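Tetratricopeptide TPR_2 repeat protein (Thermobaculum terrenum, PDB 5DJS) joins tetratricopeptide repeats to a region of glycosyl transferase family 41, of the GT-B clan, and is modelled with uridine-5'-diphosphate bound. Local coordinates at residues I165-G170 with E186-T191; F180-I185 with T208-A213; R219-L224 with M250-A255. The protein carries 1 engineered substitution. All blocks are in the same frame, centred on the assembly; numbering follows the deposited sequence.

Overall arrangement
All three contacts lie in the part of the chain built around the parallel sheet whose strand order begins 193-199, 163-169, 240-243. Contacts 1 and 2 share helix 176-187 and have centres about 9 Å apart; Y167 of contact 1 packs on contact 2, its OH 3.7 Å from V184 CG1 and its CD1 3.9 Å from L181 CD1. Contact 3 is about 17 Å, centre to centre, from contact 1, yet they touch: V168 CG1 lies 3.9 Å from R252 CB. Contacts 2 and 3, with centres about 18 Å apart, do not touch. The side chain of E182 in contact 2 is about 12 Å from the bound UDP.

Contact 1. Residues I165-G170 with E186-T191; sequences IGYVSG and EAHDRT
I165 and Y167 of strand 163-169 face H188 of 186-191, within the beta-alpha-beta unit formed by that strand, helix 176-187 and strand 193-199. I165 comes first: its CD1 lies 3.8 Å from H188 CE1, a van der Waals contact. The same isoleucine also touches Y512 of the long helix 479-521, while its backbone hydrogen-bonds to E194 and Y196, which ties the first strand of the unit to the last. Two residues on, Y167 points to the same side. Its CG stands anti to the carbonyl carbon (chi1 -74°), which carries the ring toward H188, and the phenol oxygen reaches the edge of the imidazole. Y167 OH is also bonded to Y512 OH, and H188 ND1 to E509 OE2, so both nitrogens of the imidazole are engaged and its rotation is fixed from two directions. E509 OE2 further receives D189 N, binding the segment 186-191 to helix 479-521. All three touching residues are buried, and the polar atoms that meet here are satisfied by one another and by that helix. Across the contact itself the bond is Y167 OH to H188 NE2, 3.0 Å, in which either could be the donor; each atom lies near the plane of the opposite ring, so the two rings meet at their edges rather than stacking.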
ATOM      1  N   ILE A 165       7.624 -17.241 -14.032  1.00 45.42           N
ATOM      2  CA  ILE A 165       6.827 -16.378 -13.160  1.00 45.15           C
ATOM      3  C   ILE A 165       6.887 -14.945 -13.663  1.00 41.39           C
ATOM      4  O   ILE A 165       7.963 -14.414 -13.943  1.00 38.41           O
ATOM      5  CB  ILE A 165       7.292 -16.418 -11.687  1.00 49.05           C
ATOM      6  CG1 ILE A 165       7.266 -17.855 -11.153  1.00 52.31           C
ATOM      7  CG2 ILE A 165       6.382 -15.557 -10.817  1.00 50.66           C
ATOM      8  CD1 ILE A 165       8.066 -18.042  -9.886  1.00 55.48           C
ATOM      9  N   GLY A 166       5.713 -14.334 -13.766  1.00 40.20           N
ATOM     10  CA  GLY A 166       5.574 -12.942 -14.182  1.00 39.60           C
ATOM     11  C   GLY A 166       5.032 -12.098 -13.047  1.00 37.45           C
ATOM     12  O   GLY A 166       3.959 -12.379 -12.511  1.00 36.60           O
ATOM     13  N   TYR A 167       5.790 -11.074 -12.676  1.00 36.77           N
ATOM     14  CA  TYR A 167       5.404 -10.122 -11.623  1.00 36.32           C
ATOM     15  C   TYR A 167       4.923  -8.831 -12.284  1.00 36.39           C
ATOM     16  O   TYR A 167       5.696  -8.178 -12.998  1.00 35.64           O
ATOM     17  CB  TYR A 167       6.602  -9.855 -10.690  1.00 35.28           C
ATOM     18  CG  TYR A 167       6.887 -11.020  -9.770  1.00 34.70           C
ATOM     19  CD1 TYR A 167       6.057 -11.278  -8.676  1.00 34.74           C
ATOM     20  CD2 TYR A 167       7.950 -11.889 -10.009  1.00 34.46           C
ATOM     21  CE1 TYR A 167       6.283 -12.352  -7.832  1.00 34.79           C
ATOM     22  CE2 TYR A 167       8.192 -12.969  -9.161  1.00 34.70           C
ATOM     23  CZ  TYR A 167       7.354 -13.193  -8.076  1.00 34.93           C
ATOM     24  OH  TYR A 167       7.556 -14.257  -7.234  1.00 35.53           O
ATOM     25  N   VAL A 168       3.655  -8.478 -12.067  1.00 37.13           N
ATOM     26  CA  VAL A 168       3.049  -7.315 -12.721  1.00 38.50           C
ATOM     27  C   VAL A 168       2.727  -6.249 -11.683  1.00 38.87           C
ATOM     28  O   VAL A 168       1.882  -6.467 -10.809  1.00 38.73           O
ATOM     29  CB  VAL A 168       1.750  -7.672 -13.492  1.00 39.37           C
ATOM     30  CG1 VAL A 168       1.389  -6.542 -14.453  1.00 38.25           C
ATOM     31  CG2 VAL A 168       1.889  -8.993 -14.253  1.00 39.53           C
ATOM     32  N   SER A 169       3.385  -5.093 -11.796  1.00 39.23           N
ATOM     33  CA  SER A 169       3.171  -3.990 -10.863  1.00 38.51           C
ATOM     34  C   SER A 169       3.564  -2.659 -11.448  1.00 36.89           C
ATOM     35  O   SER A 169       4.460  -2.578 -12.281  1.00 35.50           O
ATOM     36  CB  SER A 169       3.996  -4.195  -9.599  1.00 40.83           C
ATOM     37  OG  SER A 169       3.624  -3.254  -8.609  1.00 43.56           O
ATOM     38  N   GLY A 170       2.890  -1.613 -10.984  1.00 38.23           N
ATOM     39  CA  GLY A 170       3.247  -0.233 -11.304  1.00 38.04           C
ATOM     40  C   GLY A 170       3.940   0.490 -10.173  1.00 38.84           C
ATOM     41  O   GLY A 170       4.050   1.715 -10.207  1.00 40.88           O
ATOM     42  N   GLU A 186      15.898 -11.857  -6.291  1.00 53.70           N
ATOM     43  CA  GLU A 186      17.295 -12.307  -6.159  1.00 51.75           C
ATOM     44  C   GLU A 186      17.396 -13.801  -5.829  1.00 45.20           C
ATOM     45  O   GLU A 186      18.150 -14.514  -6.459  1.00 46.29           O
ATOM     46  CB  GLU A 186      18.053 -11.497  -5.093  1.00 54.34           C
ATOM     47  CG  GLU A 186      19.545 -11.827  -5.023  1.00 56.38           C
ATOM     48  CD  GLU A 186      20.305 -11.019  -3.988  1.00 56.37           C
ATOM     49  OE1 GLU A 186      21.385 -10.487  -4.332  1.00 56.09           O
ATOM     50  OE2 GLU A 186      19.829 -10.930  -2.833  1.00 54.06           O
ATOM     51  N   ALA A 187      16.619 -14.262  -4.860  1.00 41.34           N
ATOM     52  CA  ALA A 187      16.748 -15.628  -4.330  1.00 39.74           C
ATOM     53  C   ALA A 187      15.957 -16.710  -5.068  1.00 38.30           C
ATOM     54  O   ALA A 187      16.025 -17.880  -4.691  1.00 36.10           O
ATOM     55  CB  ALA A 187      16.361 -15.639  -2.851  1.00 40.44           C
ATOM     56  N   HIS A 188      15.195 -16.343  -6.096  1.00 39.05           N
ATOM     57  CA  HIS A 188      14.417 -17.336  -6.845  1.00 39.58           C
ATOM     58  C   HIS A 188      15.336 -18.414  -7.423  1.00 39.62           C
ATOM     59  O   HIS A 188      16.317 -18.098  -8.083  1.00 38.84           O
ATOM     60  CB  HIS A 188      13.578 -16.688  -7.973  1.00 39.51           C
ATOM     61  CG  HIS A 188      12.130 -16.521  -7.639  1.00 37.85           C
ATOM     62  ND1 HIS A 188      11.374 -17.529  -7.082  1.00 38.39           N
ATOM     63  CD2 HIS A 188      11.293 -15.472  -7.801  1.00 37.17           C
ATOM     64  CE1 HIS A 188      10.138 -17.105  -6.899  1.00 37.30           C
ATOM     65  NE2 HIS A 188      10.064 -15.859  -7.326  1.00 37.74           N
ATOM     66  N   ASP A 189      15.008 -19.679  -7.167  1.00 41.67           N
ATOM     67  CA  ASP A 189      15.775 -20.807  -7.691  1.00 44.94           C
ATOM     68  C   ASP A 189      15.633 -20.895  -9.223  1.00 46.00           C
ATOM     69  O   ASP A 189      14.573 -21.283  -9.735  1.00 47.20           O
ATOM     70  CB  ASP A 189      15.300 -22.110  -7.031  1.00 47.62           C
ATOM     71  CG  ASP A 189      16.181 -23.308  -7.365  1.00 49.96           C
ATOM     72  OD1 ASP A 189      17.241 -23.131  -8.010  1.00 54.11           O
ATOM     73  OD2 ASP A 189      15.799 -24.440  -6.983  1.00 47.95           O
ATOM     74  N   ARG A 190      16.700 -20.533  -9.935  0.50 46.57           N
ATOM     75  CA  ARG A 190      16.703 -20.519 -11.399  0.50 47.22           C
ATOM     76  C   ARG A 190      16.650 -21.897 -12.063  0.50 48.20           C
ATOM     77  O   ARG A 190      16.335 -21.985 -13.248  0.50 50.44           O
ATOM     78  CB  ARG A 190      17.905 -19.741 -11.934  0.50 48.16           C
ATOM     79  CG  ARG A 190      17.547 -18.355 -12.452  0.50 49.76           C
ATOM     80  CD  ARG A 190      16.732 -17.570 -11.435  0.50 49.21           C
ATOM     81  NE  ARG A 190      16.569 -16.175 -11.830  0.50 49.88           N
ATOM     82  CZ  ARG A 190      16.257 -15.195 -10.988  0.50 50.53           C
ATOM     83  NH1 ARG A 190      16.078 -15.458  -9.697  0.50 49.05           N
ATOM     84  NH2 ARG A 190      16.135 -13.949 -11.433  0.50 49.44           N
ATOM     85  N   THR A 191      16.965 -22.962 -11.321  1.00 48.41           N
ATOM     86  CA  THR A 191      16.821 -24.333 -11.842  1.00 49.51           C
ATOM     87  C   THR A 191      15.330 -24.627 -12.110  1.00 49.39           C
ATOM     88  O   THR A 191      14.983 -25.221 -13.138  1.00 47.34           O
ATOM     89  CB  THR A 191      17.420 -25.430 -10.903  1.00 50.72           C
ATOM     90  OG1 THR A 191      16.714 -25.466  -9.655  1.00 50.26           O
ATOM     91  CG2 THR A 191      18.930 -25.202 -10.641  1.00 51.85           C
TER

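Contact 2. Residues F180-I185 with T208-A213; sequences FLEPVI and TDRLRA
E182 and R210 form a salt bridge between helices 176-187 and 206-214. A single guanidinium nitrogen faces both carboxylate oxygens: R210 NH1 is 2.9 Å from E182 OE2 and donates a hydrogen bond of 3.1 Å to E182 OE1, with an N-H...O angle of 166°. That bond uses the syn lone pair of OE1, which lies almost in the guanidinium plane, and the two flat groups are nearly coplanar, 26° apart. E182 reaches across with CG anti to its backbone N and an extended chain beyond, whereas R210 bends at chi3 to present its edge.

Beside the salt bridge, the contact continues as apolar packing. L211 CD1 lies against E182 CA and CB, 3.6 and 3.7 Å away, and I185 CD1 comes to 4.2 Å from L211 CG, so that the leucine meets residues about one helical turn apart on helix 176-187. The segment axes approach to 10.0 Å and their N-to-C directions differ by 22°; helix 176-187 is kinked at P183, whose N makes no bond to the preceding turn. I185 continues inward onto V195 and C197 of strand 193-199, and F180 reaches T423 and L426 of helix 423-430, where T423 lines the UDP pocket.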
ATOM      1  N   PHE A 180      10.043  -5.371  -0.810  1.00 47.84           N
ATOM      2  CA  PHE A 180       9.792  -6.794  -0.528  1.00 47.64           C
ATOM      3  C   PHE A 180       9.978  -7.725  -1.735  1.00 48.79           C
ATOM      4  O   PHE A 180      10.167  -8.932  -1.555  1.00 47.42           O
ATOM      5  CB  PHE A 180       8.385  -6.987   0.024  1.00 46.96           C
ATOM      6  CG  PHE A 180       8.190  -6.440   1.411  1.00 47.43           C
ATOM      7  CD1 PHE A 180       8.848  -7.010   2.493  1.00 45.49           C
ATOM      8  CD2 PHE A 180       7.315  -5.374   1.645  1.00 47.22           C
ATOM      9  CE1 PHE A 180       8.661  -6.519   3.774  1.00 44.70           C
ATOM     10  CE2 PHE A 180       7.127  -4.880   2.928  1.00 46.23           C
ATOM     11  CZ  PHE A 180       7.795  -5.457   3.993  1.00 45.64           C
ATOM     12  N   LEU A 181       9.902  -7.189  -2.952  1.00 49.63           N
ATOM     13  CA  LEU A 181      10.102  -8.008  -4.147  1.00 50.33           C
ATOM     14  C   LEU A 181      11.579  -8.292  -4.392  1.00 53.53           C
ATOM     15  O   LEU A 181      11.927  -9.403  -4.782  1.00 55.95           O
ATOM     16  CB  LEU A 181       9.489  -7.356  -5.390  1.00 49.05           C
ATOM     17  CG  LEU A 181       9.546  -8.195  -6.675  1.00 46.39           C
ATOM     18  CD1 LEU A 181       8.709  -9.459  -6.537  1.00 47.33           C
ATOM     19  CD2 LEU A 181       9.092  -7.373  -7.868  1.00 45.71           C
ATOM     20  N   GLU A 182      12.435  -7.289  -4.188  1.00 57.08           N
ATOM     21  CA  GLU A 182      13.895  -7.438  -4.389  1.00 59.21           C
ATOM     22  C   GLU A 182      14.511  -8.739  -3.822  1.00 58.24           C
ATOM     23  O   GLU A 182      15.167  -9.468  -4.566  1.00 58.89           O
ATOM     24  CB  GLU A 182      14.655  -6.206  -3.866  1.00 61.67           C
ATOM     25  CG  GLU A 182      16.168  -6.328  -3.991  1.00 63.94           C
ATOM     26  CD  GLU A 182      16.902  -5.012  -3.829  1.00 66.52           C
ATOM     27  OE1 GLU A 182      18.027  -4.916  -4.357  1.00 66.82           O
ATOM     28  OE2 GLU A 182      16.381  -4.082  -3.175  1.00 64.53           O
ATOM     29  N   PRO A 183      14.312  -9.029  -2.520  1.00 55.82           N
ATOM     30  CA  PRO A 183      14.840 -10.297  -2.009  1.00 54.85           C
ATOM     31  C   PRO A 183      14.308 -11.517  -2.755  1.00 54.83           C
ATOM     32  O   PRO A 183      15.088 -12.429  -3.074  1.00 57.18           O
ATOM     33  CB  PRO A 183      14.368 -10.326  -0.547  1.00 56.38           C
ATOM     34  CG  PRO A 183      13.295  -9.299  -0.448  1.00 57.54           C
ATOM     35  CD  PRO A 183      13.652  -8.252  -1.455  1.00 56.76           C
ATOM     36  N   VAL A 184      13.004 -11.517  -3.037  1.00 50.42           N
ATOM     37  CA  VAL A 184      12.341 -12.638  -3.719  1.00 51.64           C
ATOM     38  C   VAL A 184      12.902 -12.874  -5.126  1.00 53.46           C
ATOM     39  O   VAL A 184      13.177 -14.010  -5.503  1.00 53.39           O
ATOM     40  CB  VAL A 184      10.805 -12.456  -3.750  1.00 49.96           C
ATOM     41  CG1 VAL A 184      10.122 -13.472  -4.663  1.00 50.03           C
ATOM     42  CG2 VAL A 184      10.246 -12.589  -2.344  1.00 49.97           C
ATOM     43  N   ILE A 185      13.061 -11.797  -5.887  1.00 55.13           N
ATOM     44  CA  ILE A 185      13.632 -11.868  -7.228  1.00 55.26           C
ATOM     45  C   ILE A 185      15.075 -12.381  -7.202  1.00 55.43           C
ATOM     46  O   ILE A 185      15.430 -13.233  -8.015  1.00 60.14           O
ATOM     47  CB  ILE A 185      13.536 -10.496  -7.943  1.00 56.52           C
ATOM     48  CG1 ILE A 185      12.134 -10.321  -8.496  1.00 59.78           C
ATOM     49  CG2 ILE A 185      14.528 -10.379  -9.088  1.00 59.06           C
ATOM     50  CD1 ILE A 185      11.901  -8.970  -9.137  1.00 67.19           C
ATOM     51  N   THR A 208      14.704   0.114  -9.249  1.00 46.97           N
ATOM     52  CA  THR A 208      14.192  -0.487 -10.490  1.00 49.08           C
ATOM     53  C   THR A 208      15.366  -1.022 -11.313  1.00 48.12           C
ATOM     54  O   THR A 208      15.278  -2.104 -11.890  1.00 46.59           O
ATOM     55  CB  THR A 208      13.319   0.471 -11.357  1.00 50.78           C
ATOM     56  OG1 THR A 208      14.139   1.423 -12.036  1.00 56.65           O
ATOM     57  CG2 THR A 208      12.322   1.204 -10.523  1.00 48.99           C
ATOM     58  N   ASP A 209      16.461  -0.262 -11.341  1.00 49.32           N
ATOM     59  CA  ASP A 209      17.710  -0.702 -11.970  1.00 50.80           C
ATOM     60  C   ASP A 209      18.190  -2.026 -11.373  1.00 52.22           C
ATOM     61  O   ASP A 209      18.604  -2.929 -12.118  1.00 55.54           O
ATOM     62  CB  ASP A 209      18.814   0.361 -11.855  1.00 49.19           C
ATOM     63  CG  ASP A 209      18.482   1.658 -12.602  1.00 49.73           C
ATOM     64  OD1 ASP A 209      17.553   1.679 -13.441  1.00 47.35           O
ATOM     65  OD2 ASP A 209      19.164   2.670 -12.342  1.00 49.26           O
ATOM     66  N   ARG A 210      18.109  -2.147 -10.049  1.00 50.38           N
ATOM     67  CA  ARG A 210      18.437  -3.411  -9.374  1.00 53.58           C
ATOM     68  C   ARG A 210      17.451  -4.540  -9.727  1.00 53.56           C
ATOM     69  O   ARG A 210      17.873  -5.660 -10.033  1.00 55.47           O
ATOM     70  CB  ARG A 210      18.555  -3.228  -7.847  1.00 54.56           C
ATOM     71  CG  ARG A 210      19.944  -2.779  -7.395  1.00 54.67           C
ATOM     72  CD  ARG A 210      20.064  -2.615  -5.882  1.00 53.88           C
ATOM     73  NE  ARG A 210      19.719  -1.254  -5.436  1.00 52.02           N
ATOM     74  CZ  ARG A 210      18.834  -0.920  -4.491  1.00 49.48           C
ATOM     75  NH1 ARG A 210      18.140  -1.830  -3.801  1.00 46.68           N
ATOM     76  NH2 ARG A 210      18.652   0.367  -4.217  1.00 50.98           N
ATOM     77  N   LEU A 211      16.153  -4.242  -9.691  1.00 50.68           N
ATOM     78  CA  LEU A 211      15.120  -5.223 -10.069  1.00 49.74           C
ATOM     79  C   LEU A 211      15.274  -5.690 -11.520  1.00 49.56           C
ATOM     80  O   LEU A 211      15.099  -6.873 -11.811  1.00 46.71           O
ATOM     81  CB  LEU A 211      13.705  -4.648  -9.860  1.00 50.38           C
ATOM     82  CG  LEU A 211      12.896  -4.910  -8.569  1.00 48.81           C
ATOM     83  CD1 LEU A 211      13.693  -5.472  -7.403  1.00 47.08           C
ATOM     84  CD2 LEU A 211      12.157  -3.642  -8.147  1.00 47.50           C
ATOM     85  N   ARG A 212      15.598  -4.759 -12.415  1.00 49.97           N
ATOM     86  CA  ARG A 212      15.836  -5.077 -13.827  1.00 49.62           C
ATOM     87  C   ARG A 212      17.035  -6.007 -13.993  1.00 51.65           C
ATOM     88  O   ARG A 212      16.966  -6.984 -14.744  1.00 51.17           O
ATOM     89  CB  ARG A 212      16.048  -3.797 -14.650  1.00 48.34           C
ATOM     90  CG  ARG A 212      16.084  -4.019 -16.153  1.00 47.35           C
ATOM     91  CD  ARG A 212      16.321  -2.750 -16.953  1.00 47.63           C
ATOM     92  NE  ARG A 212      15.323  -1.699 -16.708  1.00 49.28           N
ATOM     93  CZ  ARG A 212      15.488  -0.619 -15.935  1.00 48.98           C
ATOM     94  NH1 ARG A 212      16.615  -0.392 -15.263  1.00 47.78           N
ATOM     95  NH2 ARG A 212      14.492   0.257 -15.821  1.00 50.82           N
ATOM     96  N   ALA A 213      18.125  -5.689 -13.290  1.00 54.22           N
ATOM     97  CA  ALA A 213      19.354  -6.497 -13.322  1.00 51.99           C
ATOM     98  C   ALA A 213      19.146  -7.898 -12.736  1.00 51.74           C
ATOM     99  O   ALA A 213      19.634  -8.878 -13.298  1.00 48.79           O
ATOM    100  CB  ALA A 213      20.477  -5.780 -12.587  1.00 50.68           C
TER

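Contact 3. Residues R219-L224 with M250-A255; sequences RDVWPL and MHRLFA
R252 and the turn V221-L224 make the contact, with the arginine supplying the donor and the turn offering L224 O as acceptor. The hydrogen bond across the contact runs from R252 NH2 to L224 O, 2.7 Å, with an N-H...O angle of 149°. The bond is not planar: the donor is tilted 33° from the carbonyl plane, and the oxygen sits somewhat off the guanidinium plane. V221 O is also close to R252 NH2, at 3.0 Å, but the geometry does not make a hydrogen bond; this oxygen instead accepts L224 N at 2.9 Å, the bond that closes the type I beta turn. The charge of R252 has its main partner elsewhere, in a salt bridge from NH1 to D226 OD1. The guanidinium is thus held by a carbonyl and a carboxylate on two of its nitrogens, which would fix its rotation.

Van der Waals contact comes from V221. Its CG1, anti to the backbone N (chi1 170°), lies over one face of the guanidinium, 3.7 Å from R252 NH2 and offset toward the rim. L224 CB adds a looser approach to NH2. The arginine chain bends at chi2 and chi3 to bring its end across to the turn.

In the fold, R252 occupies the N-cap position of helix 253-257, and the turn leads into helix 226-236. L229 of that helix touches V221, R252 and A255 alike, while V221 also packs on Y198 and hydrogen-bonds by its backbone to S199, both of strand 193-199.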
ATOM      1  N   ARG A 219      10.642  -6.118 -19.789  1.00 50.39           N
ATOM      2  CA  ARG A 219       9.324  -5.576 -20.282  1.00 51.03           C
ATOM      3  C   ARG A 219       8.729  -4.332 -19.558  1.00 49.36           C
ATOM      4  O   ARG A 219       8.176  -4.437 -18.452  1.00 48.95           O
ATOM      5  CB  ARG A 219       8.237  -6.678 -20.356  1.00 51.30           C
ATOM      6  CG  ARG A 219       8.538  -7.783 -21.357  1.00 53.10           C
ATOM      7  CD  ARG A 219       8.877  -9.120 -20.709  1.00 53.63           C
ATOM      8  NE  ARG A 219       9.230 -10.095 -21.736  1.00 55.92           N
ATOM      9  CZ  ARG A 219      10.354 -10.079 -22.456  1.00 54.70           C
ATOM     10  NH1 ARG A 219      11.305  -9.161 -22.267  1.00 50.86           N
ATOM     11  NH2 ARG A 219      10.536 -11.015 -23.380  1.00 57.46           N
ATOM     12  N   ASP A 220       8.842  -3.168 -20.214  1.00 48.29           N
ATOM     13  CA  ASP A 220       8.121  -1.937 -19.834  1.00 47.10           C
ATOM     14  C   ASP A 220       6.719  -1.877 -20.446  1.00 47.29           C
ATOM     15  O   ASP A 220       6.567  -1.758 -21.660  1.00 49.23           O
ATOM     16  CB  ASP A 220       8.908  -0.695 -20.264  1.00 44.88           C
ATOM     17  CG  ASP A 220      10.210  -0.540 -19.506  1.00 43.87           C
ATOM     18  OD1 ASP A 220      10.277  -0.947 -18.322  1.00 44.60           O
ATOM     19  OD2 ASP A 220      11.167  -0.005 -20.098  1.00 40.53           O
ATOM     20  N   VAL A 221       5.711  -1.883 -19.580  1.00 48.15           N
ATOM     21  CA  VAL A 221       4.337  -2.203 -19.947  1.00 49.58           C
ATOM     22  C   VAL A 221       3.365  -1.012 -19.978  1.00 50.86           C
ATOM     23  O   VAL A 221       2.340  -1.084 -20.674  1.00 51.07           O
ATOM     24  CB  VAL A 221       3.840  -3.333 -19.013  1.00 51.39           C
ATOM     25  CG1 VAL A 221       2.343  -3.591 -19.120  1.00 52.75           C
ATOM     26  CG2 VAL A 221       4.607  -4.606 -19.342  1.00 53.32           C
ATOM     27  N   TRP A 222       3.681   0.086 -19.282  1.00 51.26           N
ATOM     28  CA  TRP A 222       2.754   1.238 -19.169  1.00 51.51           C
ATOM     29  C   TRP A 222       2.151   1.739 -20.499  1.00 54.34           C
ATOM     30  O   TRP A 222       0.947   2.011 -20.542  1.00 52.37           O
ATOM     31  CB  TRP A 222       3.353   2.393 -18.332  1.00 50.04           C
ATOM     32  CG  TRP A 222       4.535   3.089 -18.924  1.00 50.86           C
ATOM     33  CD1 TRP A 222       4.511   4.127 -19.800  1.00 52.47           C
ATOM     34  CD2 TRP A 222       5.926   2.795 -18.685  1.00 52.62           C
ATOM     35  NE1 TRP A 222       5.795   4.500 -20.135  1.00 54.69           N
ATOM     36  CE2 TRP A 222       6.682   3.697 -19.468  1.00 53.11           C
ATOM     37  CE3 TRP A 222       6.604   1.843 -17.901  1.00 50.90           C
ATOM     38  CZ2 TRP A 222       8.084   3.691 -19.480  1.00 51.06           C
ATOM     39  CZ3 TRP A 222       7.994   1.830 -17.917  1.00 50.77           C
ATOM     40  CH2 TRP A 222       8.719   2.752 -18.703  1.00 51.94           C
ATOM     41  N   PRO A 223       2.943   1.788 -21.598  1.00 56.14           N
ATOM     42  CA  PRO A 223       2.349   2.275 -22.851  1.00 56.25           C
ATOM     43  C   PRO A 223       1.412   1.303 -23.581  1.00 55.97           C
ATOM     44  O   PRO A 223       0.772   1.719 -24.558  1.00 55.74           O
ATOM     45  CB  PRO A 223       3.575   2.558 -23.741  1.00 56.61           C
ATOM     46  CG  PRO A 223       4.772   2.370 -22.875  1.00 57.72           C
ATOM     47  CD  PRO A 223       4.346   1.409 -21.816  1.00 57.16           C
ATOM     48  N   LEU A 224       1.334   0.044 -23.134  1.00 53.38           N
ATOM     49  CA  LEU A 224       0.567  -0.990 -23.845  1.00 51.27           C
ATOM     50  C   LEU A 224      -0.885  -1.021 -23.374  1.00 49.75           C
ATOM     51  O   LEU A 224      -1.167  -0.661 -22.232  1.00 47.03           O
ATOM     52  CB  LEU A 224       1.200  -2.371 -23.641  1.00 49.30           C
ATOM     53  CG  LEU A 224       2.700  -2.530 -23.919  1.00 47.56           C
ATOM     54  CD1 LEU A 224       3.100  -3.976 -23.682  1.00 48.39           C
ATOM     55  CD2 LEU A 224       3.103  -2.096 -25.320  1.00 46.62           C
ATOM     56  N   MET A 250      -0.981   1.054  -9.231  1.00 45.67           N
ATOM     57  CA  MET A 250      -1.191   1.078 -10.667  1.00 50.16           C
ATOM     58  C   MET A 250      -1.191  -0.359 -11.213  1.00 48.70           C
ATOM     59  O   MET A 250      -0.261  -0.804 -11.879  1.00 47.22           O
ATOM     60  CB  MET A 250      -0.132   1.947 -11.336  1.00 56.78           C
ATOM     61  CG  MET A 250      -0.185   3.397 -10.886  1.00 62.96           C
ATOM     62  SD  MET A 250       0.506   4.492 -12.135  1.00 78.77           S
ATOM     63  CE  MET A 250      -0.825   4.478 -13.353  1.00 76.48           C
ATOM     64  N   HIS A 251      -2.278  -1.062 -10.920  1.00 47.73           N
ATOM     65  CA  HIS A 251      -2.444  -2.477 -11.255  1.00 45.40           C
ATOM     66  C   HIS A 251      -2.727  -2.660 -12.744  1.00 44.71           C
ATOM     67  O   HIS A 251      -2.848  -1.679 -13.501  1.00 40.99           O
ATOM     68  CB  HIS A 251      -3.602  -3.074 -10.435  1.00 44.58           C
ATOM     69  CG  HIS A 251      -4.939  -2.458 -10.734  1.00 44.35           C
ATOM     70  ND1 HIS A 251      -5.603  -1.658  -9.831  1.00 45.84           N
ATOM     71  CD2 HIS A 251      -5.717  -2.500 -11.837  1.00 41.49           C
ATOM     72  CE1 HIS A 251      -6.740  -1.246 -10.359  1.00 45.00           C
ATOM     73  NE2 HIS A 251      -6.833  -1.747 -11.575  1.00 46.51           N
ATOM     74  N   ARG A 252      -2.873  -3.924 -13.135  1.00 42.68           N
ATOM     75  CA  ARG A 252      -3.181  -4.287 -14.505  1.00 43.12           C
ATOM     76  C   ARG A 252      -4.137  -5.481 -14.517  1.00 42.86           C
ATOM     77  O   ARG A 252      -3.922  -6.468 -15.212  1.00 44.83           O
ATOM     78  CB  ARG A 252      -1.860  -4.568 -15.237  1.00 42.79           C
ATOM     79  CG  ARG A 252      -1.778  -4.068 -16.665  1.00 42.68           C
ATOM     80  CD  ARG A 252      -2.154  -2.601 -16.785  1.00 42.00           C
ATOM     81  NE  ARG A 252      -1.289  -1.894 -17.711  1.00 40.30           N
ATOM     82  CZ  ARG A 252      -1.342  -1.950 -19.034  1.00 37.60           C
ATOM     83  NH1 ARG A 252      -2.229  -2.704 -19.663  1.00 36.07           N
ATOM     84  NH2 ARG A 252      -0.472  -1.227 -19.724  1.00 39.85           N
ATOM     85  N   LEU A 253      -5.227  -5.335 -13.774  1.00 41.55           N
ATOM     86  CA  LEU A 253      -6.131  -6.425 -13.448  1.00 43.20           C
ATOM     87  C   LEU A 253      -7.066  -6.767 -14.588  1.00 46.87           C
ATOM     88  O   LEU A 253      -7.661  -7.839 -14.586  1.00 49.72           O
ATOM     89  CB  LEU A 253      -6.967  -6.085 -12.212  1.00 43.45           C
ATOM     90  CG  LEU A 253      -6.230  -6.065 -10.870  1.00 43.87           C
ATOM     91  CD1 LEU A 253      -7.042  -5.316  -9.819  1.00 42.93           C
ATOM     92  CD2 LEU A 253      -5.920  -7.475 -10.391  1.00 42.85           C
ATOM     93  N   PHE A 254      -7.230  -5.864 -15.548  1.00 49.34           N
ATOM     94  CA  PHE A 254      -8.031  -6.185 -16.737  1.00 51.28           C
ATOM     95  C   PHE A 254      -7.242  -7.050 -17.728  1.00 47.81           C
ATOM     96  O   PHE A 254      -7.830  -7.774 -18.516  1.00 48.56           O
ATOM     97  CB  PHE A 254      -8.546  -4.913 -17.402  1.00 52.78           C
ATOM     98  CG  PHE A 254      -9.279  -4.017 -16.462  1.00 54.84           C
ATOM     99  CD1 PHE A 254     -10.387  -4.489 -15.764  1.00 57.22           C
ATOM    100  CD2 PHE A 254      -8.851  -2.713 -16.242  1.00 56.24           C
ATOM    101  CE1 PHE A 254     -11.069  -3.670 -14.880  1.00 58.15           C
ATOM    102  CE2 PHE A 254      -9.530  -1.890 -15.359  1.00 57.83           C
ATOM    103  CZ  PHE A 254     -10.640  -2.367 -14.678  1.00 57.78           C
ATOM    104  N   ALA A 255      -5.918  -6.973 -17.687  1.00 44.73           N
ATOM    105  CA  ALA A 255      -5.094  -7.973 -18.340  1.00 45.67           C
ATOM    106  C   ALA A 255      -5.271  -9.336 -17.637  1.00 45.73           C
ATOM    107  O   ALA A 255      -5.512 -10.347 -18.298  1.00 42.27           O
ATOM    108  CB  ALA A 255      -3.634  -7.537 -18.363  1.00 46.11           C
TER